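Local atomic coordinates of PpBBE-like 1 D396N (Physcomitrella patens subsp. patens, PDB entry 6EO5), a protein that oxidises cellobiose as a flavin-dependent oxidase of the berberine bridge enzyme-like group in the VAO family, with its FAD held by two covalent bonds. Residues S34-A39 and S49-P54; V72-R77 and N460-P465; K237-F242 and F363-Y368; Q243-N248 and V282-A287. All coordinates share one frame; numbering follows the deposited sequence.

Contact 1 (S34-A39 and S49-P54)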
# COMPACT_ATOMS: atom_id res chain seq x y z
N SER A 34 -3.59 5.65 -25.22
CA SER A 34 -2.24 5.12 -25.11
C SER A 34 -1.52 5.63 -23.86
O SER A 34 -0.94 4.85 -23.10
CB SER A 34 -1.44 5.47 -26.36
OG SER A 34 -0.06 5.39 -26.07
N THR A 35 -1.54 6.95 -23.63
CA THR A 35 -0.87 7.45 -22.44
C THR A 35 -1.63 7.10 -21.16
O THR A 35 -1.02 7.05 -20.08
CB THR A 35 -0.64 8.96 -22.53
OG1 THR A 35 -1.86 9.65 -22.30
CG2 THR A 35 -0.09 9.35 -23.89
N ALA A 36 -2.94 6.85 -21.25
CA ALA A 36 -3.68 6.47 -20.06
C ALA A 36 -3.31 5.07 -19.58
O ALA A 36 -3.58 4.73 -18.42
CB ALA A 36 -5.18 6.55 -20.32
N ARG A 37 -2.70 4.25 -20.44
CA ARG A 37 -2.35 2.89 -20.07
C ARG A 37 -1.20 2.82 -19.07
O ARG A 37 -0.91 1.73 -18.56
CB ARG A 37 -1.99 2.09 -21.30
CG ARG A 37 -3.11 2.01 -22.30
CD ARG A 37 -2.71 1.20 -23.50
NE ARG A 37 -2.65 -0.22 -23.19
CZ ARG A 37 -2.60 -1.17 -24.11
NH1 ARG A 37 -2.62 -0.83 -25.39
NH2 ARG A 37 -2.55 -2.45 -23.75
N LEU A 38 -0.55 3.95 -18.78
CA LEU A 38 0.57 3.96 -17.86
C LEU A 38 0.18 3.34 -16.53
O LEU A 38 -0.86 3.67 -15.96
CB LEU A 38 1.06 5.39 -17.64
CG LEU A 38 2.36 5.57 -16.84
CD1 LEU A 38 3.57 5.19 -17.68
CD2 LEU A 38 2.48 7.00 -16.28
N ALA A 39 1.01 2.42 -16.06
CA ALA A 39 0.83 1.75 -14.78
C ALA A 39 2.21 1.58 -14.15
O ALA A 39 3.23 1.56 -14.85
CB ALA A 39 0.14 0.39 -14.93
N SER A 49 -11.40 -1.54 -22.35
CA SER A 49 -12.37 -1.02 -23.31
C SER A 49 -12.25 0.49 -23.44
O SER A 49 -12.22 1.04 -24.54
CB SER A 49 -13.81 -1.36 -22.90
OG SER A 49 -13.97 -2.70 -22.51
N ALA A 50 -12.18 1.18 -22.30
CA ALA A 50 -12.11 2.63 -22.31
C ALA A 50 -11.65 3.13 -20.95
O ALA A 50 -11.76 2.43 -19.94
CB ALA A 50 -13.47 3.25 -22.67
N PHE A 51 -11.14 4.36 -20.95
CA PHE A 51 -10.88 5.12 -19.74
C PHE A 51 -11.92 6.22 -19.64
O PHE A 51 -12.15 6.94 -20.62
CB PHE A 51 -9.48 5.73 -19.75
CG PHE A 51 -8.37 4.73 -19.76
CD1 PHE A 51 -7.82 4.27 -18.57
CD2 PHE A 51 -7.85 4.26 -20.97
CE1 PHE A 51 -6.80 3.35 -18.59
CE2 PHE A 51 -6.81 3.35 -20.98
CZ PHE A 51 -6.28 2.89 -19.80
N VAL A 52 -12.56 6.35 -18.48
CA VAL A 52 -13.41 7.49 -18.18
C VAL A 52 -12.82 8.18 -16.95
O VAL A 52 -12.33 7.52 -16.03
CB VAL A 52 -14.88 7.08 -17.95
CG1 VAL A 52 -15.01 6.01 -16.88
CG2 VAL A 52 -15.74 8.29 -17.63
N PHE A 53 -12.85 9.52 -16.96
CA PHE A 53 -12.20 10.35 -15.95
C PHE A 53 -13.26 11.18 -15.25
O PHE A 53 -13.43 12.37 -15.56
CB PHE A 53 -11.13 11.24 -16.58
CG PHE A 53 -10.01 10.48 -17.23
CD1 PHE A 53 -10.17 9.92 -18.49
CD2 PHE A 53 -8.79 10.32 -16.58
CE1 PHE A 53 -9.13 9.21 -19.08
CE2 PHE A 53 -7.76 9.61 -17.17
CZ PHE A 53 -7.93 9.06 -18.42
N PRO A 54 -14.01 10.59 -14.31
CA PRO A 54 -15.05 11.35 -13.62
C PRO A 54 -14.46 12.52 -12.85
O PRO A 54 -13.38 12.41 -12.27
CB PRO A 54 -15.69 10.33 -12.67
CG PRO A 54 -15.25 9.03 -13.13
CD PRO A 54 -13.93 9.21 -13.83
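Ala36, in segment 34-39, lies opposite Phe51 of strand 50-53 with their CA atoms 7.3 Å apart, and no hydrogen bond joins the two segments. The gap is filled by side chains. Phe51 has its CG anti to the carbonyl carbon (chi1 -63°), which sends the ring out from the strand to the helix, where Ala36 CB sits over the middle of one face: the methyl carbon is 3.5 Å from the centroid of the Phe51 ring and only 9° off the normal, a CH-pi contact. At the far rim of the same ring, Arg37 CG lies 4.1 Å from Phe51 CZ, the arginine chain crossing the phenylalanine at about a right angle. Two residues on along the strand, Phe53 offers its edge instead, with CZ 4.2 Å from Ala36 CB. A serine in place of Phe51 removes the ring, and would probably leave the Ala36 methyl without its aromatic partner and a gap between helix and strand. Tyr33 also meets the Phe51 ring, while Arg24 makes a cation-pi contact with Phe53. Helix 31-36 thus packs on the mixed sheet of the FAD-binding domain, in which strand 50-53 runs antiparallel to strand 24-26 and parallel to strand 95-98.

Contact 2 (V72-R77 and N460-P465). With FAD (flavin-adenine dinucleotide), chain C.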
# COMPACT_ATOMS: atom_id res chain seq x y z
N VAL A 72 -19.58 -4.76 -19.86
CA VAL A 72 -18.14 -4.79 -19.66
C VAL A 72 -17.85 -4.81 -18.16
O VAL A 72 -18.70 -4.49 -17.33
CB VAL A 72 -17.42 -3.59 -20.32
CG1 VAL A 72 -17.30 -3.78 -21.82
CG2 VAL A 72 -18.15 -2.30 -20.02
N GLY A 73 -16.63 -5.19 -17.82
CA GLY A 73 -16.17 -5.05 -16.46
C GLY A 73 -15.77 -3.62 -16.17
O GLY A 73 -15.59 -2.79 -17.07
N ILE A 74 -15.61 -3.33 -14.88
CA ILE A 74 -15.37 -1.95 -14.44
C ILE A 74 -14.53 -1.99 -13.17
O ILE A 74 -14.87 -2.67 -12.20
CB ILE A 74 -16.71 -1.21 -14.23
CG1 ILE A 74 -16.49 0.25 -13.85
CG2 ILE A 74 -17.60 -1.92 -13.20
CD1 ILE A 74 -17.78 1.00 -13.55
N VAL A 75 -13.39 -1.30 -13.19
CA VAL A 75 -12.59 -1.14 -11.98
C VAL A 75 -12.21 0.33 -11.81
O VAL A 75 -11.89 1.01 -12.80
CB VAL A 75 -11.33 -2.02 -11.96
CG1 VAL A 75 -11.69 -3.51 -12.03
CG2 VAL A 75 -10.34 -1.63 -13.06
N PRO A 76 -12.25 0.85 -10.59
CA PRO A 76 -11.66 2.16 -10.32
C PRO A 76 -10.14 2.09 -10.30
O PRO A 76 -9.54 1.04 -10.04
CB PRO A 76 -12.22 2.51 -8.94
CG PRO A 76 -12.43 1.20 -8.28
CD PRO A 76 -12.85 0.26 -9.38
N ARG A 77 -9.51 3.23 -10.59
CA ARG A 77 -8.07 3.38 -10.49
C ARG A 77 -7.72 4.66 -9.73
O ARG A 77 -8.20 5.74 -10.07
CB ARG A 77 -7.42 3.39 -11.87
CG ARG A 77 -5.93 3.56 -11.83
CD ARG A 77 -5.52 4.53 -12.89
NE ARG A 77 -5.15 3.86 -14.13
CZ ARG A 77 -5.01 4.49 -15.30
NH1 ARG A 77 -5.23 5.78 -15.41
NH2 ARG A 77 -4.65 3.80 -16.37
N ASN A 460 -22.06 -9.25 -8.96
CA ASN A 460 -20.61 -9.25 -9.16
C ASN A 460 -20.21 -8.27 -10.26
O ASN A 460 -19.38 -8.56 -11.11
CB ASN A 460 -20.11 -10.67 -9.48
CG ASN A 460 -18.63 -10.84 -9.23
OD1 ASN A 460 -18.05 -10.22 -8.34
ND2 ASN A 460 -17.99 -11.69 -10.04
N VAL A 461 -20.81 -7.08 -10.22
CA VAL A 461 -20.48 -6.02 -11.18
C VAL A 461 -19.00 -5.68 -11.10
O VAL A 461 -18.32 -5.53 -12.12
CB VAL A 461 -21.34 -4.77 -10.93
CG1 VAL A 461 -20.96 -3.67 -11.90
CG2 VAL A 461 -22.82 -5.11 -11.02
N PHE A 462 -18.50 -5.51 -9.87
CA PHE A 462 -17.12 -5.13 -9.59
C PHE A 462 -16.31 -6.38 -9.25
O PHE A 462 -16.46 -6.95 -8.17
CB PHE A 462 -17.06 -4.14 -8.43
CG PHE A 462 -17.80 -2.85 -8.66
CD1 PHE A 462 -17.38 -1.96 -9.64
CD2 PHE A 462 -18.87 -2.49 -7.85
CE1 PHE A 462 -18.04 -0.75 -9.84
CE2 PHE A 462 -19.54 -1.29 -8.04
CZ PHE A 462 -19.12 -0.42 -9.03
N ASN A 463 -15.42 -6.80 -10.17
CA ASN A 463 -14.59 -7.97 -9.93
C ASN A 463 -13.22 -7.80 -10.58
O ASN A 463 -13.03 -6.99 -11.49
CB ASN A 463 -15.25 -9.26 -10.44
CG ASN A 463 -15.50 -9.22 -11.94
OD1 ASN A 463 -14.57 -9.34 -12.74
ND2 ASN A 463 -16.75 -9.05 -12.32
N PHE A 464 -12.27 -8.58 -10.08
CA PHE A 464 -10.94 -8.75 -10.66
C PHE A 464 -10.41 -10.09 -10.16
O PHE A 464 -11.05 -10.73 -9.32
CB PHE A 464 -10.01 -7.58 -10.29
CG PHE A 464 -9.79 -7.41 -8.80
CD1 PHE A 464 -10.77 -6.86 -8.00
CD2 PHE A 464 -8.58 -7.78 -8.22
CE1 PHE A 464 -10.57 -6.71 -6.64
CE2 PHE A 464 -8.37 -7.62 -6.87
CZ PHE A 464 -9.37 -7.09 -6.08
N PRO A 465 -9.26 -10.58 -10.69
CA PRO A 465 -8.82 -11.93 -10.29
C PRO A 465 -8.81 -12.21 -8.79
O PRO A 465 -8.88 -13.38 -8.41
CB PRO A 465 -7.40 -12.02 -10.87
CG PRO A 465 -7.50 -11.24 -12.11
CD PRO A 465 -8.43 -10.08 -11.81
PA FAD C . -4.28 1.29 -7.81
O1A FAD C . -3.60 0.34 -8.77
O2A FAD C . -4.91 2.46 -8.53
O5B FAD C . -5.36 0.58 -6.84
C5B FAD C . -5.12 -0.69 -6.28
C4B FAD C . -6.42 -1.44 -6.06
O4B FAD C . -7.35 -0.63 -5.37
C3B FAD C . -7.09 -1.83 -7.37
O3B FAD C . -7.79 -3.04 -7.17
C2B FAD C . -8.07 -0.72 -7.59
O2B FAD C . -9.14 -1.12 -8.41
C1B FAD C . -8.50 -0.39 -6.16
N9A FAD C . -8.97 1.01 -6.10
C8A FAD C . -8.29 2.13 -6.53
N7A FAD C . -9.06 3.22 -6.32
C5A FAD C . -10.23 2.82 -5.78
C6A FAD C . -11.36 3.51 -5.39
N6A FAD C . -11.40 4.83 -5.53
N1A FAD C . -12.43 2.83 -4.85
C2A FAD C . -12.37 1.46 -4.72
N3A FAD C . -11.25 0.77 -5.11
C4A FAD C . -10.19 1.44 -5.64
N1 FAD C . 2.45 0.01 0.43
C2 FAD C . 2.56 0.38 1.78
O2 FAD C . 1.75 -0.02 2.65
N3 FAD C . 3.58 1.23 2.16
C4 FAD C . 4.49 1.70 1.23
O4 FAD C . 5.38 2.46 1.59
C4X FAD C . 4.38 1.33 -0.10
N5 FAD C . 5.26 1.84 -1.03
C5X FAD C . 4.97 1.74 -2.38
C6 FAD C . 5.80 2.38 -3.30
C7 FAD C . 5.49 2.42 -4.67
C7M FAD C . 6.40 3.14 -5.64
C8 FAD C . 4.37 1.68 -5.13
C8M FAD C . 4.05 1.58 -6.60
C9 FAD C . 3.61 0.97 -4.19
C9A FAD C . 3.88 1.00 -2.81
N10 FAD C . 3.15 0.26 -1.86
C10 FAD C . 3.33 0.51 -0.51
C1' FAD C . 1.99 -0.59 -2.24
C2' FAD C . 0.73 0.27 -2.24
O2' FAD C . 0.22 0.49 -0.95
C3' FAD C . -0.33 -0.43 -3.07
O3' FAD C . 0.22 -0.58 -4.36
C4' FAD C . -1.61 0.39 -3.08
O4' FAD C . -2.71 -0.49 -3.19
C5' FAD C . -1.59 1.41 -4.22
O5' FAD C . -2.81 2.12 -4.36
P FAD C . -3.07 2.92 -5.74
O1P FAD C . -4.35 3.71 -5.62
O2P FAD C . -1.91 3.77 -6.18
O3P FAD C . -3.09 1.74 -6.83
O HOH W 1 -15.53 -5.38 -12.87
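Ile74 and Val75, on the border strand 74-77 of the small mixed sheet that helps to bind FAD, pack against Val461, Phe462 and Asn463 in the loop following helix 446-456. Ile74 CG2 carries most of the apolar contact, lying 3.6 Å from Phe462 CD1 and 4.0 Å from Val461 CG1. With chi1 at -177° the CG1 branch of Ile74 extends alongside the phenylalanine, pointing the same way, and its CD1 lies 4.1 Å from Phe462 CE1. An alanine in place of Phe462 is likely to strip Ile74 CG2 of its aromatic neighbour and leave a gap between strand and loop. The backbones are bridged by a water, which accepts from Ile74 N (2.9 Å from the water) and Asn463 N and lies 2.9 Å from Val461 O. The loop is braced internally by a bond of 2.9 Å from Asn463 ND2 to Asn460 O, with the acceptor close to the amide plane. Further along the strand, Pro76 O accepts a bond of 2.7 Å from the FAD ribose hydroxyl O2B, and Pro76 CG lies over the adenine, 3.4 Å from FAD N3A. From the loop side, the Phe464 ring turns a face to ribose O3B. A strand and a C-terminal loop flanking the adenosine half of the cofactor in this way are consistent with the FAD-binding domain of VAO-type flavoproteins.

Contact 3 (K237-F242 and F363-Y368)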
# COMPACT_ATOMS: atom_id res chain seq x y z
N LYS A 237 24.42 -11.28 10.38
CA LYS A 237 24.61 -10.53 11.61
C LYS A 237 23.67 -9.33 11.67
O LYS A 237 23.02 -9.09 12.70
CB LYS A 237 26.08 -10.11 11.72
CG LYS A 237 26.52 -9.66 13.11
CD LYS A 237 27.98 -9.22 13.10
CE LYS A 237 28.36 -8.59 14.43
NZ LYS A 237 28.27 -9.57 15.55
N ASN A 238 23.58 -8.57 10.57
CA ASN A 238 22.73 -7.38 10.59
C ASN A 238 21.26 -7.75 10.73
O ASN A 238 20.54 -7.14 11.52
CB ASN A 238 22.95 -6.53 9.34
CG ASN A 238 24.36 -6.00 9.22
OD1 ASN A 238 25.17 -6.14 10.13
ND2 ASN A 238 24.67 -5.37 8.09
N PHE A 239 20.80 -8.76 9.98
CA PHE A 239 19.39 -9.12 10.07
C PHE A 239 19.04 -9.66 11.45
O PHE A 239 17.99 -9.30 12.01
CB PHE A 239 18.99 -10.15 8.99
CG PHE A 239 17.51 -10.36 8.93
CD1 PHE A 239 16.70 -9.43 8.29
CD2 PHE A 239 16.91 -11.41 9.60
CE1 PHE A 239 15.34 -9.56 8.27
CE2 PHE A 239 15.53 -11.56 9.58
CZ PHE A 239 14.74 -10.63 8.91
N LYS A 240 19.89 -10.53 12.02
CA LYS A 240 19.63 -11.04 13.36
C LYS A 240 19.55 -9.90 14.37
O LYS A 240 18.67 -9.89 15.24
CB LYS A 240 20.71 -12.03 13.77
CG LYS A 240 20.43 -12.77 15.06
CD LYS A 240 21.41 -13.93 15.22
CE LYS A 240 21.33 -14.56 16.61
NZ LYS A 240 19.91 -14.60 17.02
N SER A 241 20.44 -8.92 14.26
CA SER A 241 20.41 -7.79 15.18
C SER A 241 19.14 -6.96 15.00
O SER A 241 18.59 -6.45 15.98
CB SER A 241 21.64 -6.92 14.99
OG SER A 241 21.56 -5.83 15.88
N PHE A 242 18.68 -6.81 13.75
CA PHE A 242 17.41 -6.14 13.49
C PHE A 242 16.26 -6.85 14.20
O PHE A 242 15.44 -6.21 14.87
CB PHE A 242 17.17 -6.06 11.98
CG PHE A 242 15.75 -5.75 11.59
CD1 PHE A 242 15.19 -4.50 11.88
CD2 PHE A 242 14.98 -6.69 10.92
CE1 PHE A 242 13.87 -4.20 11.51
CE2 PHE A 242 13.67 -6.42 10.54
CZ PHE A 242 13.11 -5.16 10.84
N PHE A 363 14.45 -6.74 -0.98
CA PHE A 363 13.70 -7.31 0.14
C PHE A 363 13.63 -6.30 1.29
O PHE A 363 14.67 -5.84 1.77
CB PHE A 363 14.35 -8.62 0.60
CG PHE A 363 14.51 -9.61 -0.51
CD1 PHE A 363 15.62 -9.56 -1.36
CD2 PHE A 363 13.53 -10.58 -0.75
CE1 PHE A 363 15.75 -10.46 -2.42
CE2 PHE A 363 13.68 -11.48 -1.80
CZ PHE A 363 14.78 -11.42 -2.63
N ILE A 364 12.41 -5.97 1.72
CA ILE A 364 12.16 -4.89 2.68
C ILE A 364 11.27 -5.43 3.80
O ILE A 364 10.26 -6.09 3.52
CB ILE A 364 11.50 -3.68 2.00
CG1 ILE A 364 12.37 -3.15 0.87
CG2 ILE A 364 11.15 -2.55 3.00
CD1 ILE A 364 11.74 -2.00 0.13
N TYR A 365 11.62 -5.12 5.05
CA TYR A 365 10.97 -5.70 6.23
C TYR A 365 10.39 -4.57 7.06
O TYR A 365 11.13 -3.87 7.76
CB TYR A 365 11.97 -6.52 7.05
CG TYR A 365 12.74 -7.57 6.27
CD1 TYR A 365 13.76 -7.21 5.39
CD2 TYR A 365 12.47 -8.92 6.42
CE1 TYR A 365 14.47 -8.17 4.67
CE2 TYR A 365 13.18 -9.89 5.72
CZ TYR A 365 14.18 -9.51 4.84
OH TYR A 365 14.90 -10.45 4.14
N ASN A 366 9.07 -4.38 7.00
CA ASN A 366 8.40 -3.33 7.78
C ASN A 366 8.13 -3.83 9.19
O ASN A 366 7.49 -4.87 9.36
CB ASN A 366 7.10 -2.91 7.12
CG ASN A 366 7.31 -2.22 5.81
OD1 ASN A 366 8.40 -1.74 5.52
ND2 ASN A 366 6.25 -2.15 5.00
N LEU A 367 8.57 -3.08 10.19
CA LEU A 367 8.42 -3.53 11.57
C LEU A 367 7.02 -3.24 12.08
O LEU A 367 6.52 -2.12 11.94
CB LEU A 367 9.47 -2.85 12.45
CG LEU A 367 9.39 -3.22 13.93
CD1 LEU A 367 9.94 -4.62 14.12
CD2 LEU A 367 10.14 -2.20 14.79
N TYR A 368 6.37 -4.27 12.65
CA TYR A 368 5.08 -4.11 13.31
C TYR A 368 5.35 -4.18 14.82
O TYR A 368 5.83 -3.20 15.41
CB TYR A 368 4.06 -5.14 12.84
CG TYR A 368 3.49 -4.92 11.45
CD1 TYR A 368 4.32 -4.88 10.32
CD2 TYR A 368 2.12 -4.78 11.25
CE1 TYR A 368 3.80 -4.68 9.05
CE2 TYR A 368 1.59 -4.59 9.99
CZ TYR A 368 2.43 -4.54 8.89
OH TYR A 368 1.91 -4.37 7.63
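Phe239 and Tyr365 meet through their rings, the helix residue reaching over the strand residue. Phe239 CE1 stands above one face of the tyrosine ring, displaced toward its rim, and is 3.4 Å from Tyr365 CE2. The two rings are neither parallel nor perpendicular: their planes are inclined at 56° with centroids 4.7 Å apart. Phe242, one helical turn later, reaches the CB and backbone O of the same tyrosine, with its CE2 3.9 Å from Tyr365 CB and its CZ 3.9 Å from Tyr365 O. Both phenylalanines have CG anti to the backbone N (chi1 -171° for Phe239 and 164° for Phe242) and project from the same side of the helix. Around this first shell, Met351 of helix 345-355 packs on both Phe239 and Tyr365, and Phe257 of the adjacent strand meets the Phe242 ring while its backbone bonds to that of Tyr365. Helix 235-246 therefore packs on one face of a seven-stranded antiparallel sheet in which strand 361-367 sits between strands 253-259 and 391-398. A large antiparallel sheet backed by helices is the layout of the substrate-binding domain in berberine bridge enzyme-like oxidases.

Contact 4 (Q243-N248 and V282-A287)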
# COMPACT_ATOMS: atom_id res chain seq x y z
N GLN A 243 16.19 -8.19 14.08
CA GLN A 243 15.14 -8.97 14.73
C GLN A 243 15.17 -8.81 16.25
O GLN A 243 14.13 -8.60 16.88
CB GLN A 243 15.28 -10.45 14.38
CG GLN A 243 14.63 -10.84 13.09
CD GLN A 243 14.39 -12.34 13.01
OE1 GLN A 243 13.56 -12.81 12.24
NE2 GLN A 243 15.14 -13.11 13.81
N SER A 244 16.35 -8.96 16.86
CA SER A 244 16.46 -8.82 18.31
C SER A 244 16.03 -7.43 18.75
O SER A 244 15.22 -7.29 19.67
CB SER A 244 17.88 -9.09 18.76
OG SER A 244 18.34 -10.31 18.22
N TRP A 245 16.55 -6.40 18.08
CA TRP A 245 16.21 -5.02 18.40
C TRP A 245 14.72 -4.76 18.18
O TRP A 245 14.07 -4.07 18.99
CB TRP A 245 17.06 -4.08 17.54
CG TRP A 245 16.64 -2.62 17.57
CD1 TRP A 245 16.92 -1.72 18.55
CD2 TRP A 245 15.89 -1.91 16.57
NE1 TRP A 245 16.39 -0.50 18.23
CE2 TRP A 245 15.76 -0.58 17.02
CE3 TRP A 245 15.33 -2.26 15.34
CZ2 TRP A 245 15.09 0.40 16.28
CZ3 TRP A 245 14.65 -1.28 14.61
CH2 TRP A 245 14.54 0.03 15.08
N GLY A 246 14.16 -5.29 17.08
CA GLY A 246 12.79 -4.98 16.70
C GLY A 246 11.76 -5.41 17.72
O GLY A 246 10.72 -4.76 17.87
N LEU A 247 12.04 -6.49 18.46
CA LEU A 247 11.13 -6.97 19.49
C LEU A 247 10.82 -5.93 20.56
O LEU A 247 9.81 -6.07 21.25
CB LEU A 247 11.71 -8.22 20.16
CG LEU A 247 11.57 -9.48 19.29
CD1 LEU A 247 12.54 -10.59 19.69
CD2 LEU A 247 10.13 -9.97 19.36
N ASN A 248 11.65 -4.88 20.72
CA ASN A 248 11.51 -3.97 21.86
C ASN A 248 11.47 -2.50 21.45
O ASN A 248 11.72 -1.63 22.29
CB ASN A 248 12.64 -4.20 22.86
CG ASN A 248 12.61 -5.58 23.47
OD1 ASN A 248 13.48 -6.41 23.22
ND2 ASN A 248 11.58 -5.84 24.27
N VAL A 282 18.48 3.13 19.54
CA VAL A 282 19.07 2.33 18.48
C VAL A 282 20.37 1.70 18.94
O VAL A 282 21.08 1.08 18.14
CB VAL A 282 19.28 3.14 17.20
CG1 VAL A 282 17.95 3.65 16.67
CG2 VAL A 282 20.24 4.30 17.44
N LYS A 283 20.70 1.81 20.22
CA LYS A 283 21.98 1.32 20.72
C LYS A 283 22.10 -0.19 20.59
O LYS A 283 23.16 -0.70 20.19
CB LYS A 283 22.16 1.77 22.17
CG LYS A 283 23.26 1.09 22.96
CD LYS A 283 23.07 1.46 24.43
CE LYS A 283 21.58 1.31 24.81
NZ LYS A 283 21.19 2.15 25.98
N THR A 284 21.04 -0.94 20.92
CA THR A 284 21.16 -2.39 20.90
C THR A 284 21.25 -2.94 19.48
O THR A 284 21.88 -3.99 19.26
CB THR A 284 20.00 -3.04 21.67
OG1 THR A 284 18.76 -2.78 21.00
CG2 THR A 284 19.91 -2.46 23.06
N PHE A 285 20.63 -2.27 18.50
CA PHE A 285 20.80 -2.69 17.12
C PHE A 285 22.25 -2.50 16.66
O PHE A 285 22.87 -3.43 16.12
CB PHE A 285 19.85 -1.92 16.19
CG PHE A 285 20.17 -2.12 14.73
CD1 PHE A 285 19.88 -3.34 14.10
CD2 PHE A 285 20.79 -1.12 13.99
CE1 PHE A 285 20.19 -3.55 12.75
CE2 PHE A 285 21.10 -1.32 12.65
CZ PHE A 285 20.79 -2.55 12.03
N LEU A 286 22.80 -1.30 16.86
CA LEU A 286 24.16 -1.02 16.41
C LEU A 286 25.18 -1.89 17.13
O LEU A 286 26.20 -2.28 16.55
CB LEU A 286 24.49 0.46 16.61
CG LEU A 286 23.56 1.42 15.88
CD1 LEU A 286 23.60 2.79 16.53
CD2 LEU A 286 23.95 1.49 14.42
N ALA A 287 24.91 -2.22 18.40
CA ALA A 287 25.86 -3.03 19.15
C ALA A 287 25.98 -4.44 18.57
O ALA A 287 27.07 -5.02 18.57
CB ALA A 287 25.44 -3.08 20.62
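Trp245 and Phe285 bring helices 235-246 and 279-288 close, their CA atoms being 5.3 Å apart, and the tryptophan side chain carries nearly all of the contact. A chi1 of 170° extends the side chain from its own helix toward the other. Its first atom, Trp245 CB, lies 3.8 Å from Phe285 CB. Trp245 CG is 3.6 Å from Phe285 CB, which lies over the face of the indole: it sits 3.8 Å from the centroid of the Trp245 five-membered ring, 22° off the normal, as a CH-pi contact. The next atom, Trp245 CD1, meets Thr284 OG1 at 3.2 Å, the hydroxyl oxygen lying in the indole plane at its edge rather than above it. NE1 passes Val282 CA at 3.9 Å and donates to the backbone O of Leu281, the carbonyl that a regular helix would offer to Phe285 N; helix 279-288 is kinked here, and that N makes no such bond to the preceding turn. Beyond it, on the benzo ring, Trp245 CZ2 reaches Val282 CG1 at 4.3 Å. The Phe285 ring heads elsewhere, its plane at 56° to the six-membered ring of Trp245. Ser241 OG of the first helix is hydrogen-bonded to Phe285 O, adding a polar tie between the helices. Underneath, Leu267 of strand 264-271 touches both aromatic side chains, and Tyr227 and Trp229 of strand 222-230 receive Phe285, which seats the helix pair on neighbouring strands of the large antiparallel sheet.

Overall arrangement
From the N terminus, contact 1 closes a short loop of nine residues, bringing helix 31-36 onto strand 50-53. Contact 2 opens only afterwards, at strand 74-77 of the same sheet, and closes near the C terminus at 460-465, so its long loop encloses both remaining contacts. Within it, contact 3 joins helix 235-246 to strand 361-367, and the shorter loop of contact 4, from 243-248 to 282-287, lies wholly inside that of contact 3. No loops cross. Arg77 NH2 reaches Ala36 O and so links contacts 1 and 2 beside FAD, whereas contacts 3 and 4 share helix 235-246 on the opposite side of the chain's centre.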